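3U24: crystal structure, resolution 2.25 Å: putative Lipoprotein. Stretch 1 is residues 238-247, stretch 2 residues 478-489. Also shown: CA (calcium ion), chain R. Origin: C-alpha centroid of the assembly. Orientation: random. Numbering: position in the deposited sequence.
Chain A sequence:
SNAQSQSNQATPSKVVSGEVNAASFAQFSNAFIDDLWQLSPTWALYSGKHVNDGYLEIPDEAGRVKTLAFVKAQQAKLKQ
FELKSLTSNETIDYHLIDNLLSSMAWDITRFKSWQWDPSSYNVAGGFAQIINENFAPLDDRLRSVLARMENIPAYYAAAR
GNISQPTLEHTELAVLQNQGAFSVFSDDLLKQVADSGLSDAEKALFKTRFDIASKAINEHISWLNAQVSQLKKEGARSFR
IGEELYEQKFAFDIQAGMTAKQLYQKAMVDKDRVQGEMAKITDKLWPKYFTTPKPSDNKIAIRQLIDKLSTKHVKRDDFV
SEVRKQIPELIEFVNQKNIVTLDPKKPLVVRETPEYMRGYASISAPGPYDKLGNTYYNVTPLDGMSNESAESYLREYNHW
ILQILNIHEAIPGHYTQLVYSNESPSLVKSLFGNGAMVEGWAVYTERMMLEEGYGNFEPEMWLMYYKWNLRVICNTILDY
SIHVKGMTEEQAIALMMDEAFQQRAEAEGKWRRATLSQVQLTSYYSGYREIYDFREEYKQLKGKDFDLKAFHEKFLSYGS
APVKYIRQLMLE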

# COMPACT_ATOMS: atom_id res chain seq x y z
N SER A 238 -5.17 10.86 21.81
CA SER A 238 -5.80 9.70 21.21
C SER A 238 -5.18 9.46 19.83
O SER A 238 -4.79 10.39 19.15
CB SER A 238 -7.33 9.90 21.01
OG SER A 238 -7.88 8.89 20.15
N PHE A 239 -5.10 8.19 19.45
CA PHE A 239 -4.63 7.79 18.14
C PHE A 239 -5.71 8.01 17.04
O PHE A 239 -5.42 7.91 15.84
CB PHE A 239 -4.19 6.32 18.17
CG PHE A 239 -5.29 5.36 18.51
CD1 PHE A 239 -6.12 4.86 17.52
CD2 PHE A 239 -5.46 4.90 19.82
CE1 PHE A 239 -7.13 3.98 17.84
CE2 PHE A 239 -6.46 4.01 20.13
CZ PHE A 239 -7.31 3.56 19.13
N ARG A 240 -6.94 8.30 17.47
CA ARG A 240 -8.08 8.44 16.58
C ARG A 240 -8.07 9.86 16.04
O ARG A 240 -8.03 10.83 16.80
CB ARG A 240 -9.37 8.15 17.31
CG ARG A 240 -9.40 6.78 17.99
CD ARG A 240 -10.45 6.77 19.10
NE ARG A 240 -10.47 5.51 19.86
CZ ARG A 240 -11.08 4.41 19.45
NH1 ARG A 240 -11.05 3.32 20.19
NH2 ARG A 240 -11.72 4.38 18.30
N ILE A 241 -8.01 10.00 14.72
CA ILE A 241 -7.75 11.34 14.18
C ILE A 241 -9.01 12.20 14.07
O ILE A 241 -8.90 13.41 13.95
CB ILE A 241 -6.95 11.28 12.84
CG1 ILE A 241 -7.72 10.58 11.71
CG2 ILE A 241 -5.61 10.54 13.04
CD1 ILE A 241 -7.04 10.67 10.33
N GLY A 242 -10.20 11.60 14.14
CA GLY A 242 -11.46 12.36 14.12
C GLY A 242 -12.00 12.66 12.72
O GLY A 242 -11.25 12.56 11.71
N GLU A 243 -13.28 13.03 12.65
CA GLU A 243 -13.95 13.21 11.37
C GLU A 243 -13.32 14.25 10.41
O GLU A 243 -13.16 13.98 9.22
CB GLU A 243 -15.42 13.57 11.59
CG GLU A 243 -16.23 13.74 10.30
CD GLU A 243 -17.75 13.61 10.56
OE1 GLU A 243 -18.24 14.21 11.54
OE2 GLU A 243 -18.46 12.89 9.81
N GLU A 244 -13.02 15.44 10.91
CA GLU A 244 -12.55 16.51 10.05
C GLU A 244 -11.23 16.11 9.36
O GLU A 244 -11.10 16.26 8.15
CB GLU A 244 -12.40 17.85 10.77
CG GLU A 244 -12.08 19.00 9.78
CD GLU A 244 -12.20 20.44 10.33
OE1 GLU A 244 -11.86 20.68 11.53
OE2 GLU A 244 -12.60 21.35 9.55
N LEU A 245 -10.26 15.65 10.14
CA LEU A 245 -8.97 15.23 9.59
C LEU A 245 -9.09 13.99 8.70
O LEU A 245 -8.37 13.87 7.71
CB LEU A 245 -7.93 15.03 10.69
CG LEU A 245 -7.50 16.28 11.46
CD1 LEU A 245 -6.60 15.90 12.64
CD2 LEU A 245 -6.80 17.29 10.56
N TYR A 246 -10.04 13.11 9.03
CA TYR A 246 -10.16 11.85 8.34
C TYR A 246 -10.68 12.12 6.94
O TYR A 246 -10.08 11.65 5.97
CB TYR A 246 -11.07 10.88 9.09
CG TYR A 246 -11.02 9.46 8.55
CD1 TYR A 246 -11.84 9.09 7.50
CD2 TYR A 246 -10.19 8.52 9.10
CE1 TYR A 246 -11.83 7.82 6.98
CE2 TYR A 246 -10.15 7.23 8.60
CZ TYR A 246 -11.00 6.89 7.52
OH TYR A 246 -11.02 5.62 6.99
N GLU A 247 -11.72 12.91 6.82
CA GLU A 247 -12.23 13.31 5.52
C GLU A 247 -11.19 14.04 4.67
O GLU A 247 -11.09 13.78 3.46
CB GLU A 247 -13.46 14.18 5.66
CG GLU A 247 -14.70 13.46 6.21
CD GLU A 247 -15.35 12.53 5.19
OE1 GLU A 247 -14.85 12.41 4.03
OE2 GLU A 247 -16.35 11.87 5.55
N LEU A 478 -13.92 -0.79 9.60
CA LEU A 478 -13.01 -0.77 10.72
C LEU A 478 -12.25 0.54 10.77
O LEU A 478 -12.20 1.24 11.81
CB LEU A 478 -12.03 -1.94 10.61
CG LEU A 478 -10.88 -1.99 11.62
CD1 LEU A 478 -11.34 -2.71 12.85
CD2 LEU A 478 -9.65 -2.72 11.09
N ASP A 479 -11.64 0.91 9.63
CA ASP A 479 -10.77 2.08 9.64
C ASP A 479 -11.57 3.34 9.99
O ASP A 479 -11.16 4.15 10.83
CB ASP A 479 -10.02 2.25 8.33
CG ASP A 479 -8.90 3.29 8.44
OD1 ASP A 479 -7.84 2.98 9.06
OD2 ASP A 479 -9.07 4.40 7.87
N TYR A 480 -12.74 3.46 9.38
CA TYR A 480 -13.62 4.59 9.57
C TYR A 480 -14.17 4.62 10.98
O TYR A 480 -14.12 5.65 11.65
CB TYR A 480 -14.77 4.55 8.54
CG TYR A 480 -15.69 5.75 8.57
CD1 TYR A 480 -15.37 6.92 7.89
CD2 TYR A 480 -16.86 5.73 9.32
CE1 TYR A 480 -16.22 8.05 7.94
CE2 TYR A 480 -17.70 6.84 9.38
CZ TYR A 480 -17.40 8.00 8.68
OH TYR A 480 -18.25 9.11 8.73
N SER A 481 -14.69 3.48 11.44
CA SER A 481 -15.32 3.45 12.76
C SER A 481 -14.34 3.75 13.88
O SER A 481 -14.70 4.40 14.83
CB SER A 481 -16.07 2.14 12.99
OG SER A 481 -17.00 1.95 11.91
N ILE A 482 -13.11 3.30 13.75
CA ILE A 482 -12.07 3.55 14.75
C ILE A 482 -11.74 5.05 14.83
O ILE A 482 -11.75 5.63 15.89
CB ILE A 482 -10.80 2.72 14.42
CG1 ILE A 482 -11.05 1.27 14.80
CG2 ILE A 482 -9.56 3.25 15.17
CD1 ILE A 482 -9.92 0.33 14.37
N HIS A 483 -11.52 5.68 13.69
CA HIS A 483 -11.07 7.06 13.65
C HIS A 483 -12.16 8.11 13.76
O HIS A 483 -11.90 9.23 14.20
CB HIS A 483 -10.25 7.26 12.40
CG HIS A 483 -8.93 6.61 12.50
ND1 HIS A 483 -7.97 7.09 13.31
CD2 HIS A 483 -8.44 5.43 11.97
CE1 HIS A 483 -6.92 6.27 13.27
NE2 HIS A 483 -7.19 5.27 12.43
N VAL A 484 -13.39 7.72 13.41
CA VAL A 484 -14.50 8.65 13.35
C VAL A 484 -15.57 8.33 14.38
O VAL A 484 -16.24 9.24 14.86
CB VAL A 484 -15.13 8.72 11.91
CG1 VAL A 484 -16.29 9.74 11.87
CG2 VAL A 484 -14.06 9.13 10.91
N LYS A 485 -15.74 7.06 14.71
CA LYS A 485 -16.92 6.66 15.50
C LYS A 485 -16.55 6.00 16.83
O LYS A 485 -17.40 5.38 17.45
CB LYS A 485 -17.81 5.69 14.71
CG LYS A 485 -18.35 6.24 13.41
CD LYS A 485 -19.13 5.15 12.68
CE LYS A 485 -20.49 4.84 13.29
NZ LYS A 485 -21.48 5.83 12.76
N GLY A 486 -15.30 6.12 17.24
CA GLY A 486 -14.86 5.55 18.53
C GLY A 486 -15.02 4.04 18.71
O GLY A 486 -15.25 3.60 19.81
N MSE A 487 -14.89 3.25 17.66
CA MSE A 487 -15.01 1.78 17.80
C MSE A 487 -13.90 1.28 18.74
O MSE A 487 -12.76 1.73 18.63
CB MSE A 487 -14.90 1.10 16.44
CG MSE A 487 -14.75 -0.41 16.45
SE MSE A 487 -14.75 -1.18 14.66
CE MSE A 487 -16.67 -1.43 14.40
N THR A 488 -14.26 0.41 19.68
CA THR A 488 -13.30 -0.14 20.65
C THR A 488 -12.56 -1.35 20.10
O THR A 488 -13.01 -1.97 19.13
CB THR A 488 -14.01 -0.65 21.89
OG1 THR A 488 -14.90 -1.71 21.49
CG2 THR A 488 -14.80 0.51 22.61
N GLU A 489 -11.48 -1.73 20.78
CA GLU A 489 -10.70 -2.88 20.38
C GLU A 489 -11.58 -4.13 20.30
O GLU A 489 -11.51 -4.87 19.29
CB GLU A 489 -9.52 -3.11 21.33
CG GLU A 489 -8.62 -4.29 20.97
CD GLU A 489 -7.34 -4.38 21.82
OE1 GLU A 489 -7.13 -3.53 22.72
OE2 GLU A 489 -6.54 -5.33 21.62
CA CA R . -4.66 -4.70 23.02
O HOH W 1 -17.20 11.31 8.05
O HOH W 2 -14.95 12.15 15.01
O HOH W 3 -5.86 -6.39 24.51
O HOH W 4 -3.70 -2.98 21.75

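The guanidinium of Arg240 bonds to two backbone carbonyls of stretch 2: NH1 donates to Met487 O (2.8 Å), and NH2 donates both to Met487 O (2.9 Å) and to Ile482 O (2.7 Å). Both oxygens lie near the guanidinium plane, where the N-H groups point, so one positive group serves two backbone acceptors, one in the helix and one in the loop that follows. That loop passes through Gly486, whose positive phi favours glycine.

The loop leading to Arg240 and its successors runs close against the helix, with Arg240 CA 4.4 Å from His483 CA. Here His483 is read by two consecutive backbone amides: Ile241 N donates to the ring nitrogen ND1 (3.2 Å), which must therefore be unprotonated, and Gly242 N donates to the carbonyl O of His483 (2.9 Å). Gly242 occupies the N-cap position before helix 243-247, its phi of 86° and psi of 164° calling for glycine. The two helices meet at 142°, closer to antiparallel than parallel, their axes 9.2 Å apart at closest approach.

The CA-to-CB bond of Tyr246 points toward the other stretch, and its side chain fits as a knob among Asp479, Tyr480, His483 and Val484. Its OH donates a very short hydrogen bond to Asp479 OD2 (2.5 Å), tying the tip of the buried ring to a carboxylate. Tyr480 turns its edge to the Tyr246 face, with planes at 86°, while Val484 CG2 packs 3.9 Å from Tyr246 CG. Farther along, Phe239 CE1 meets Ile482 CG2 at 3.7 Å, an apolar contact at the ring edge.

Two waters bridge the stretches. Water 1 accepts from Tyr480 OH and donates to Glu243 OE2 and Glu247 OE2; water 2 links Glu243 N to Val484 O. Beyond the contact, Glu489 binds calcium through both carboxylate oxygens.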